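Local coordinates for protein HTP-2 (Caenorhabditis elegans, PDB 4TZM) that probably helps assemble the meiotic chromosome axis, using its HORMA domain to bind closure-motif peptides such as the one from HTP-3, at residues V49-I59 / V178-L189; Y69-M77 / R168-Q179. All coordinates share one frame; numbering follows the deposited sequence.

Interaction 1: residues V49-I59 / V178-L189; sequences VFSAVLRQRNI and VQFLCTKVLEPL
Arg57 carries the polar part of this contact, and its guanidinium grips the backbone oxygen of Glu187 end-on. Arg57 NH1 and NH2 both donate hydrogen bonds to Glu187 O, at 2.7 and 2.8 Å. The oxygen sits close to the guanidinium plane. NH2 comes almost straight down the carbonyl bond, while NH1 arrives from above the carbonyl plane. Sharing one acceptor leaves both hydrogen bonds bent at the hydrogen. The side chain gets there by curling at chi2 (-57°) and chi3 (-83°). NH2 also makes a salt bridge to Glu123. A methionine here would probably leave Glu187 O without its two donors and the Glu123 carboxylate without this positive mate.

Apolar groups pack round the same arginine. Leu186 CD1 lies 3.6 Å above one face of the Arg57 guanidinium, toward its rim. Leu189 crosses its NH2 side at about a right angle. Arg57 CG touches Cys182 SG at 3.5 Å. Next to it, Ile59 CG1 meets Leu189 CD1 at 3.8 Å.

One turn back, Val178 CG1 fits between Ala52 CB and Val53 CG2, 4.1 Å from each. Gln56 fills the outer side: Gln56 CB is 3.6 Å from Cys182 CB, and its CG rests on Gln179 CA. Thr183 OG1 turns back to donate to Gln179 O.

The two helix ends run nearly parallel, 12° apart. Helix 35-56 closes in a Schellman motif at Asn58. Beyond it, Ile59 packs on an apolar side chain of the bound peptide. On the inner side, Val53 and Leu181 both touch Phe125 of strand 123-133, and Val49 and Leu181 reach strand 240-248. The contact thus joins two helices lying side by side on the HORMA domain sheet.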
loop_
_atom_site.group_PDB
_atom_site.type_symbol
_atom_site.label_atom_id
_atom_site.label_comp_id
_atom_site.label_asym_id
_atom_site.label_seq_id
_atom_site.Cartn_x
_atom_site.Cartn_y
_atom_site.Cartn_z
ATOM N N VAL A 49 -1.166 -5.289 -0.909
ATOM C CA VAL A 49 -1.985 -4.858 0.216
ATOM C C VAL A 49 -3.347 -4.347 -0.247
ATOM O O VAL A 49 -4.371 -4.735 0.305
ATOM C CB VAL A 49 -1.265 -3.777 1.055
ATOM C CG1 VAL A 49 -2.151 -3.321 2.200
ATOM C CG2 VAL A 49 0.038 -4.329 1.597
ATOM N N PHE A 50 -3.370 -3.506 -1.276
ATOM C CA PHE A 50 -4.645 -2.977 -1.759
ATOM C C PHE A 50 -5.505 -4.034 -2.436
ATOM O O PHE A 50 -6.730 -3.921 -2.443
ATOM C CB PHE A 50 -4.416 -1.790 -2.695
ATOM C CG PHE A 50 -4.141 -0.519 -1.962
ATOM C CD1 PHE A 50 -5.110 0.032 -1.140
ATOM C CD2 PHE A 50 -2.916 0.110 -2.062
ATOM C CE1 PHE A 50 -4.867 1.199 -0.442
ATOM C CE2 PHE A 50 -2.666 1.281 -1.368
ATOM C CZ PHE A 50 -3.644 1.825 -0.555
ATOM N N SER A 51 -4.874 -5.066 -2.988
ATOM C CA SER A 51 -5.620 -6.217 -3.489
ATOM C C SER A 51 -6.312 -6.933 -2.344
ATOM O O SER A 51 -7.491 -7.282 -2.433
ATOM C CB SER A 51 -4.705 -7.192 -4.226
ATOM O OG SER A 51 -4.312 -6.668 -5.477
ATOM N N ALA A 52 -5.561 -7.158 -1.269
ATOM C CA ALA A 52 -6.092 -7.793 -0.075
ATOM C C ALA A 52 -7.263 -6.996 0.489
ATOM O O ALA A 52 -8.286 -7.568 0.851
ATOM C CB ALA A 52 -4.997 -7.952 0.973
ATOM N N VAL A 53 -7.123 -5.675 0.545
ATOM C CA VAL A 53 -8.192 -4.833 1.077
ATOM C C VAL A 53 -9.451 -4.917 0.219
ATOM O O VAL A 53 -10.550 -5.108 0.744
ATOM C CB VAL A 53 -7.766 -3.360 1.180
ATOM C CG1 VAL A 53 -8.938 -2.512 1.653
ATOM C CG2 VAL A 53 -6.585 -3.213 2.121
ATOM N N LEU A 54 -9.287 -4.778 -1.096
ATOM C CA LEU A 54 -10.416 -4.866 -2.020
ATOM C C LEU A 54 -11.159 -6.193 -1.881
ATOM O O LEU A 54 -12.388 -6.220 -1.843
ATOM C CB LEU A 54 -9.946 -4.680 -3.466
ATOM C CG LEU A 54 -9.530 -3.277 -3.920
ATOM C CD1 LEU A 54 -8.932 -3.330 -5.316
ATOM C CD2 LEU A 54 -10.709 -2.319 -3.884
ATOM N N ARG A 55 -10.417 -7.293 -1.791
ATOM C CA ARG A 55 -11.041 -8.609 -1.693
ATOM C C ARG A 55 -11.665 -8.836 -0.316
ATOM O O ARG A 55 -12.844 -9.171 -0.211
ATOM C CB ARG A 55 -10.023 -9.711 -1.995
ATOM C CG ARG A 55 -10.527 -11.120 -1.711
ATOM C CD ARG A 55 -11.641 -11.538 -2.661
ATOM N NE ARG A 55 -12.631 -12.359 -1.971
ATOM C CZ ARG A 55 -13.875 -11.970 -1.712
ATOM N NH1 ARG A 55 -14.296 -10.776 -2.112
ATOM N NH2 ARG A 55 -14.703 -12.778 -1.066
ATOM N N GLN A 56 -10.870 -8.638 0.731
ATOM C CA GLN A 56 -11.292 -8.939 2.100
ATOM C C GLN A 56 -12.492 -8.100 2.552
ATOM O O GLN A 56 -13.310 -8.559 3.346
ATOM C CB GLN A 56 -10.115 -8.742 3.064
ATOM C CG GLN A 56 -9.879 -9.903 4.025
ATOM C CD GLN A 56 -9.567 -11.208 3.316
ATOM O OE1 GLN A 56 -8.759 -11.250 2.386
ATOM N NE2 GLN A 56 -10.210 -12.284 3.752
ATOM N N ARG A 57 -12.599 -6.876 2.041
ATOM C CA ARG A 57 -13.742 -6.022 2.355
ATOM C C ARG A 57 -14.896 -6.276 1.390
ATOM O O ARG A 57 -15.932 -5.607 1.455
ATOM C CB ARG A 57 -13.340 -4.543 2.330
ATOM C CG ARG A 57 -12.548 -4.102 3.549
ATOM C CD ARG A 57 -13.324 -4.368 4.831
ATOM N NE ARG A 57 -14.284 -3.313 5.137
ATOM C CZ ARG A 57 -15.376 -3.489 5.874
ATOM N NH1 ARG A 57 -15.659 -4.686 6.370
ATOM N NH2 ARG A 57 -16.194 -2.471 6.108
ATOM N N ASN A 58 -14.704 -7.245 0.498
ATOM C CA ASN A 58 -15.736 -7.667 -0.446
ATOM C C ASN A 58 -16.170 -6.524 -1.368
ATOM O O ASN A 58 -17.322 -6.445 -1.787
ATOM C CB ASN A 58 -16.942 -8.251 0.306
ATOM C CG ASN A 58 -17.841 -9.094 -0.588
ATOM O OD1 ASN A 58 -18.890 -8.636 -1.044
ATOM N ND2 ASN A 58 -17.431 -10.332 -0.840
ATOM N N ILE A 59 -15.227 -5.638 -1.675
ATOM C CA ILE A 59 -15.475 -4.530 -2.585
ATOM C C ILE A 59 -15.513 -5.063 -4.012
ATOM O O ILE A 59 -16.305 -4.612 -4.839
ATOM C CB ILE A 59 -14.400 -3.438 -2.438
ATOM C CG1 ILE A 59 -14.410 -2.885 -1.011
ATOM C CG2 ILE A 59 -14.615 -2.318 -3.442
ATOM C CD1 ILE A 59 -13.417 -1.757 -0.774
ATOM N N VAL A 178 -4.478 -7.008 7.960
ATOM C CA VAL A 178 -5.543 -6.656 7.028
ATOM C C VAL A 178 -6.619 -7.738 7.007
ATOM O O VAL A 178 -7.802 -7.450 7.205
ATOM C CB VAL A 178 -5.003 -6.432 5.597
ATOM C CG1 VAL A 178 -6.137 -6.463 4.584
ATOM C CG2 VAL A 178 -4.259 -5.114 5.518
ATOM N N GLN A 179 -6.206 -8.983 6.786
ATOM C CA GLN A 179 -7.146 -10.099 6.774
ATOM C C GLN A 179 -7.888 -10.226 8.098
ATOM O O GLN A 179 -9.070 -10.552 8.116
ATOM C CB GLN A 179 -6.422 -11.405 6.457
ATOM C CG GLN A 179 -5.848 -11.448 5.053
ATOM C CD GLN A 179 -5.032 -12.693 4.793
ATOM O OE1 GLN A 179 -4.712 -13.441 5.717
ATOM N NE2 GLN A 179 -4.690 -12.925 3.529
ATOM N N PHE A 180 -7.203 -9.959 9.204
ATOM C CA PHE A 180 -7.846 -10.044 10.510
ATOM C C PHE A 180 -8.805 -8.874 10.734
ATOM O O PHE A 180 -9.928 -9.066 11.204
ATOM C CB PHE A 180 -6.806 -10.097 11.627
ATOM C CG PHE A 180 -7.393 -9.939 12.998
ATOM C CD1 PHE A 180 -8.081 -10.980 13.598
ATOM C CD2 PHE A 180 -7.264 -8.744 13.684
ATOM C CE1 PHE A 180 -8.628 -10.830 14.858
ATOM C CE2 PHE A 180 -7.808 -8.589 14.944
ATOM C CZ PHE A 180 -8.492 -9.632 15.531
ATOM N N LEU A 181 -8.356 -7.666 10.396
ATOM C CA LEU A 181 -9.169 -6.456 10.521
ATOM C C LEU A 181 -10.471 -6.541 9.724
ATOM O O LEU A 181 -11.554 -6.255 10.243
ATOM C CB LEU A 181 -8.374 -5.232 10.057
ATOM C CG LEU A 181 -9.101 -3.892 9.931
ATOM C CD1 LEU A 181 -9.618 -3.439 11.285
ATOM C CD2 LEU A 181 -8.187 -2.837 9.323
ATOM N N CYS A 182 -10.363 -6.933 8.459
ATOM C CA CYS A 182 -11.517 -6.914 7.566
ATOM C C CYS A 182 -12.508 -8.035 7.862
ATOM O O CYS A 182 -13.703 -7.892 7.609
ATOM C CB CYS A 182 -11.055 -6.993 6.109
ATOM S SG CYS A 182 -10.061 -5.586 5.579
ATOM N N THR A 183 -12.006 -9.143 8.398
ATOM C CA THR A 183 -12.831 -10.319 8.668
ATOM C C THR A 183 -13.426 -10.343 10.079
ATOM O O THR A 183 -14.623 -10.576 10.244
ATOM C CB THR A 183 -12.021 -11.614 8.458
ATOM O OG1 THR A 183 -11.556 -11.668 7.104
ATOM C CG2 THR A 183 -12.869 -12.842 8.754
ATOM N N LYS A 184 -12.595 -10.090 11.090
ATOM C CA LYS A 184 -13.000 -10.277 12.488
ATOM C C LYS A 184 -13.284 -8.980 13.256
ATOM O O LYS A 184 -13.839 -9.027 14.349
ATOM C CB LYS A 184 -11.925 -11.069 13.242
ATOM C CG LYS A 184 -11.536 -12.388 12.596
ATOM C CD LYS A 184 -12.622 -13.434 12.756
ATOM C CE LYS A 184 -12.158 -14.789 12.244
ATOM N NZ LYS A 184 -13.085 -15.884 12.647
ATOM N N VAL A 185 -12.907 -7.832 12.699
ATOM C CA VAL A 185 -13.056 -6.566 13.421
ATOM C C VAL A 185 -14.072 -5.616 12.789
ATOM O O VAL A 185 -15.001 -5.159 13.456
ATOM C CB VAL A 185 -11.710 -5.819 13.539
ATOM C CG1 VAL A 185 -11.908 -4.483 14.242
ATOM C CG2 VAL A 185 -10.694 -6.671 14.280
ATOM N N LEU A 186 -13.888 -5.316 11.507
ATOM C CA LEU A 186 -14.767 -4.385 10.805
ATOM C C LEU A 186 -16.151 -4.975 10.550
ATOM O O LEU A 186 -16.291 -6.170 10.279
ATOM C CB LEU A 186 -14.142 -3.955 9.476
ATOM C CG LEU A 186 -12.892 -3.079 9.550
ATOM C CD1 LEU A 186 -12.429 -2.679 8.154
ATOM C CD2 LEU A 186 -13.157 -1.851 10.406
ATOM N N GLU A 187 -17.170 -4.127 10.650
ATOM C CA GLU A 187 -18.509 -4.478 10.198
ATOM C C GLU A 187 -18.506 -4.554 8.675
ATOM O O GLU A 187 -17.640 -3.960 8.029
ATOM C CB GLU A 187 -19.538 -3.447 10.670
ATOM C CG GLU A 187 -20.388 -3.877 11.858
ATOM C CD GLU A 187 -21.599 -2.982 12.044
ATOM O OE1 GLU A 187 -21.730 -1.995 11.289
ATOM O OE2 GLU A 187 -22.423 -3.266 12.939
ATOM N N PRO A 188 -19.466 -5.293 8.092
ATOM C CA PRO A 188 -19.595 -5.306 6.629
ATOM C C PRO A 188 -19.912 -3.918 6.082
ATOM O O PRO A 188 -20.558 -3.132 6.774
ATOM C CB PRO A 188 -20.765 -6.262 6.382
ATOM C CG PRO A 188 -20.828 -7.130 7.627
ATOM C CD PRO A 188 -20.398 -6.231 8.747
ATOM N N LEU A 189 -19.462 -3.624 4.864
ATOM C CA LEU A 189 -19.790 -2.361 4.216
ATOM C C LEU A 189 -21.285 -2.301 3.915
ATOM O O LEU A 189 -21.923 -3.338 3.723
ATOM C CB LEU A 189 -18.976 -2.183 2.930
ATOM C CG LEU A 189 -17.525 -1.728 3.097
ATOM C CD1 LEU A 189 -16.804 -1.697 1.756
ATOM C CD2 LEU A 189 -17.477 -0.362 3.763
#

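Interaction 2: residues Y69-M77 / R168-Q179; sequences YITENLSCM and RDQMVTIVRSVQ
Leu74, at the end of the turn joining strands 65-69 and 75-79, buries more surface than any other residue of this contact. Its CG is anti to the backbone N (chi1 177°), which carries the branch toward helix 164-185, and both methyls touch it. Leu74 CD2 slides past Val172 and lies 4.2 Å from Val172 CG1. Leu74 CD1 lies 4.0 Å from Arg176 CG and 3.6 Å from Gln179 OE1.

Ile70 fills the inner side. Ile70 and Val175 meet tip to tip, with Ile70 CD1 only 3.5 Å from Val175 CG2, a tight carbon contact. Ile70 CG2 leans more loosely on Met171 and Val172. The backbone here is a classic beta bulge, in which Ile70 and Thr71 both face Leu74. It lets Thr71 point at the helix too, and Thr71 CG2 meets Arg168 NH2 at 3.3 Å. Thr71 OG1 stays in its own turn, accepting from Asn73 N in an ST turn.

Arg176 works on the outer edge. Its extended chain brings one face of the guanidinium over Leu74 CB. Asn73 OD1 lies near that plane, 4.1 Å from Arg176 NH2.

Gln179 makes the one hydrogen bond between the segments: Gln179 NE2 donates to Ser75 O at 2.7 Å, with an N-H...O angle of 160°. The oxygen lies in the amide plane, and the donor in the carbonyl plane.

Branched aliphatic groups make up the middle of the contact, and Arg168, Arg176 and Gln179 add the stems and ends of long polar side chains round it. The single straight bond probably fixes the rotation of the Gln179 amide, whereas Arg168 NE is buried by the contact with no partner in the model.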
loop_
_atom_site.group_PDB
_atom_site.type_symbol
_atom_site.label_atom_id
_atom_site.label_comp_id
_atom_site.label_asym_id
_atom_site.label_seq_id
_atom_site.Cartn_x
_atom_site.Cartn_y
_atom_site.Cartn_z
ATOM N N TYR A 69 0.597 -16.685 -2.560
ATOM C CA TYR A 69 1.180 -16.925 -1.247
ATOM C C TYR A 69 2.327 -15.957 -0.988
ATOM O O TYR A 69 3.118 -15.665 -1.885
ATOM C CB TYR A 69 1.686 -18.364 -1.125
ATOM C CG TYR A 69 0.612 -19.424 -1.031
ATOM C CD1 TYR A 69 -0.083 -19.846 -2.159
ATOM C CD2 TYR A 69 0.309 -20.021 0.186
ATOM C CE1 TYR A 69 -1.061 -20.825 -2.074
ATOM C CE2 TYR A 69 -0.665 -20.999 0.281
ATOM C CZ TYR A 69 -1.347 -21.398 -0.852
ATOM O OH TYR A 69 -2.318 -22.372 -0.765
ATOM N N ILE A 70 2.405 -15.461 0.240
ATOM C CA ILE A 70 3.519 -14.629 0.674
ATOM C C ILE A 70 4.542 -15.497 1.391
ATOM O O ILE A 70 5.749 -15.338 1.216
ATOM C CB ILE A 70 3.047 -13.504 1.600
ATOM C CG1 ILE A 70 1.894 -12.746 0.946
ATOM C CG2 ILE A 70 4.197 -12.564 1.934
ATOM C CD1 ILE A 70 1.079 -11.948 1.914
ATOM N N THR A 71 4.040 -16.408 2.219
ATOM C CA THR A 71 4.850 -17.474 2.793
ATOM C C THR A 71 4.111 -18.787 2.567
ATOM O O THR A 71 3.002 -18.790 2.036
ATOM C CB THR A 71 5.119 -17.269 4.297
ATOM O OG1 THR A 71 3.948 -17.599 5.050
ATOM C CG2 THR A 71 5.509 -15.831 4.582
ATOM N N GLU A 72 4.719 -19.898 2.963
ATOM C CA GLU A 72 4.084 -21.201 2.796
ATOM C C GLU A 72 2.820 -21.298 3.640
ATOM O O GLU A 72 1.877 -22.009 3.290
ATOM C CB GLU A 72 5.051 -22.323 3.170
ATOM C CG GLU A 72 6.256 -22.448 2.258
ATOM C CD GLU A 72 7.193 -23.554 2.699
ATOM O OE1 GLU A 72 7.030 -24.054 3.833
ATOM O OE2 GLU A 72 8.091 -23.927 1.915
ATOM N N ASN A 73 2.811 -20.565 4.748
ATOM C CA ASN A 73 1.711 -20.600 5.705
ATOM C C ASN A 73 0.609 -19.591 5.387
ATOM O O ASN A 73 -0.540 -19.772 5.792
ATOM C CB ASN A 73 2.248 -20.335 7.115
ATOM C CG ASN A 73 1.601 -21.215 8.166
ATOM O OD1 ASN A 73 0.434 -21.031 8.515
ATOM N ND2 ASN A 73 2.362 -22.171 8.686
ATOM N N LEU A 74 0.964 -18.529 4.667
ATOM C CA LEU A 74 0.064 -17.390 4.488
ATOM C C LEU A 74 -0.265 -17.098 3.026
ATOM O O LEU A 74 0.626 -16.957 2.186
ATOM C CB LEU A 74 0.669 -16.140 5.135
ATOM C CG LEU A 74 -0.117 -14.838 4.966
ATOM C CD1 LEU A 74 -1.402 -14.862 5.782
ATOM C CD2 LEU A 74 0.743 -13.637 5.336
ATOM N N SER A 75 -1.559 -16.996 2.740
ATOM C CA SER A 75 -2.033 -16.733 1.390
ATOM C C SER A 75 -2.833 -15.439 1.326
ATOM O O SER A 75 -3.277 -14.917 2.347
ATOM C CB SER A 75 -2.894 -17.890 0.891
ATOM O OG SER A 75 -4.177 -17.860 1.494
ATOM N N CYS A 76 -3.026 -14.935 0.114
ATOM C CA CYS A 76 -3.800 -13.720 -0.097
ATOM C C CYS A 76 -4.361 -13.708 -1.512
ATOM O O CYS A 76 -3.940 -14.500 -2.359
ATOM C CB CYS A 76 -2.941 -12.479 0.147
ATOM S SG CYS A 76 -1.435 -12.408 -0.846
ATOM N N MET A 77 -5.312 -12.816 -1.761
ATOM C CA MET A 77 -5.906 -12.682 -3.086
ATOM C C MET A 77 -5.379 -11.432 -3.790
ATOM O O MET A 77 -5.612 -10.312 -3.338
ATOM C CB MET A 77 -7.433 -12.631 -2.989
ATOM C CG MET A 77 -8.063 -13.841 -2.305
ATOM S SD MET A 77 -7.700 -15.412 -3.121
ATOM C CE MET A 77 -8.705 -15.287 -4.597
ATOM N N ARG A 168 10.302 -8.643 5.193
ATOM C CA ARG A 168 9.389 -9.776 5.015
ATOM C C ARG A 168 8.479 -9.960 6.232
ATOM O O ARG A 168 7.292 -10.248 6.086
ATOM C CB ARG A 168 10.177 -11.066 4.742
ATOM C CG ARG A 168 9.329 -12.342 4.631
ATOM C CD ARG A 168 10.221 -13.574 4.463
ATOM N NE ARG A 168 9.481 -14.835 4.466
ATOM C CZ ARG A 168 9.217 -15.547 5.559
ATOM N NH1 ARG A 168 9.624 -15.119 6.747
ATOM N NH2 ARG A 168 8.543 -16.685 5.469
ATOM N N ASP A 169 9.039 -9.787 7.429
ATOM C CA ASP A 169 8.251 -9.856 8.659
ATOM C C ASP A 169 7.209 -8.745 8.706
ATOM O O ASP A 169 6.079 -8.958 9.149
ATOM C CB ASP A 169 9.145 -9.754 9.900
ATOM C CG ASP A 169 10.009 -10.983 10.112
ATOM O OD1 ASP A 169 9.742 -12.030 9.484
ATOM O OD2 ASP A 169 10.956 -10.903 10.925
ATOM N N GLN A 170 7.600 -7.552 8.268
ATOM C CA GLN A 170 6.700 -6.406 8.268
ATOM C C GLN A 170 5.580 -6.599 7.252
ATOM O O GLN A 170 4.451 -6.164 7.472
ATOM C CB GLN A 170 7.469 -5.115 7.970
ATOM C CG GLN A 170 8.374 -4.635 9.101
ATOM C CD GLN A 170 9.397 -3.608 8.638
ATOM O OE1 GLN A 170 9.547 -3.361 7.441
ATOM N NE2 GLN A 170 10.107 -3.009 9.587
ATOM N N MET A 171 5.897 -7.258 6.140
ATOM C CA MET A 171 4.914 -7.499 5.084
ATOM C C MET A 171 3.915 -8.576 5.499
ATOM O O MET A 171 2.715 -8.452 5.253
ATOM C CB MET A 171 5.611 -7.899 3.784
ATOM C CG MET A 171 4.668 -8.361 2.684
ATOM S SD MET A 171 3.455 -7.104 2.237
ATOM C CE MET A 171 4.523 -5.766 1.753
ATOM N N VAL A 172 4.423 -9.631 6.127
ATOM C CA VAL A 172 3.584 -10.694 6.664
ATOM C C VAL A 172 2.625 -10.148 7.723
ATOM O O VAL A 172 1.447 -10.503 7.751
ATOM C CB VAL A 172 4.449 -11.825 7.254
ATOM C CG1 VAL A 172 3.638 -12.693 8.209
ATOM C CG2 VAL A 172 5.059 -12.658 6.133
ATOM N N THR A 173 3.134 -9.265 8.577
ATOM C CA THR A 173 2.322 -8.626 9.613
ATOM C C THR A 173 1.186 -7.784 9.029
ATOM O O THR A 173 0.054 -7.833 9.511
ATOM C CB THR A 173 3.193 -7.730 10.521
ATOM O OG1 THR A 173 4.010 -8.557 11.358
ATOM C CG2 THR A 173 2.325 -6.830 11.393
ATOM N N ILE A 174 1.489 -7.015 7.988
ATOM C CA ILE A 174 0.502 -6.129 7.378
ATOM C C ILE A 174 -0.659 -6.926 6.785
ATOM O O ILE A 174 -1.826 -6.622 7.048
ATOM C CB ILE A 174 1.138 -5.235 6.286
ATOM C CG1 ILE A 174 1.851 -4.046 6.932
ATOM C CG2 ILE A 174 0.081 -4.736 5.306
ATOM C CD1 ILE A 174 2.543 -3.134 5.941
ATOM N N VAL A 175 -0.330 -7.959 6.015
ATOM C CA VAL A 175 -1.331 -8.784 5.345
ATOM C C VAL A 175 -2.172 -9.588 6.336
ATOM O O VAL A 175 -3.384 -9.732 6.158
ATOM C CB VAL A 175 -0.668 -9.728 4.335
ATOM C CG1 VAL A 175 -1.716 -10.583 3.637
ATOM C CG2 VAL A 175 0.126 -8.910 3.324
ATOM N N ARG A 176 -1.537 -10.091 7.390
ATOM C CA ARG A 176 -2.270 -10.767 8.454
ATOM C C ARG A 176 -3.219 -9.800 9.151
ATOM O O ARG A 176 -4.377 -10.127 9.392
ATOM C CB ARG A 176 -1.310 -11.389 9.474
ATOM C CG ARG A 176 -0.869 -12.803 9.125
ATOM C CD ARG A 176 -0.219 -13.496 10.317
ATOM N NE ARG A 176 -0.354 -14.949 10.240
ATOM C CZ ARG A 176 0.581 -15.766 9.762
ATOM N NH1 ARG A 176 1.733 -15.279 9.323
ATOM N NH2 ARG A 176 0.364 -17.075 9.730
ATOM N N SER A 177 -2.730 -8.605 9.463
ATOM C CA SER A 177 -3.554 -7.607 10.136
ATOM C C SER A 177 -4.723 -7.164 9.258
ATOM O O SER A 177 -5.831 -6.974 9.751
ATOM C CB SER A 177 -2.709 -6.398 10.547
ATOM O OG SER A 177 -1.855 -6.722 11.633
ATOM N N VAL A 178 -4.478 -7.008 7.960
ATOM C CA VAL A 178 -5.543 -6.656 7.028
ATOM C C VAL A 178 -6.619 -7.738 7.007
ATOM O O VAL A 178 -7.802 -7.450 7.205
ATOM C CB VAL A 178 -5.003 -6.432 5.597
ATOM C CG1 VAL A 178 -6.137 -6.463 4.584
ATOM C CG2 VAL A 178 -4.259 -5.114 5.518
ATOM N N GLN A 179 -6.206 -8.983 6.786
ATOM C CA GLN A 179 -7.146 -10.099 6.774
ATOM C C GLN A 179 -7.888 -10.226 8.098
ATOM O O GLN A 179 -9.070 -10.552 8.116
ATOM C CB GLN A 179 -6.422 -11.405 6.457
ATOM C CG GLN A 179 -5.848 -11.448 5.053
ATOM C CD GLN A 179 -5.032 -12.693 4.793
ATOM O OE1 GLN A 179 -4.712 -13.441 5.717
ATOM N NE2 GLN A 179 -4.690 -12.925 3.529
#

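Overall arrangement
Both contacts use helix 164-185 and meet at Val178 and Gln179, with centres about 13 Å apart. Interaction 1 joins its C-terminal part and the tail beyond to helix 35-56. Interaction 2 sets the preceding turns against the hairpin of strands 65-69 and 75-79. Each is partly buried. Interaction 1 takes a buried arginine into its middle, held to a backbone carbonyl and a carboxylate. Interaction 2 keeps its arginines nearer the surface and relies on aliphatic packing and one amide bond. They also touch directly: Ser51 and Arg55 pack on Met77, and Val49 packs on Ile174. Interaction 1 also reaches the bound peptide, through Ile59.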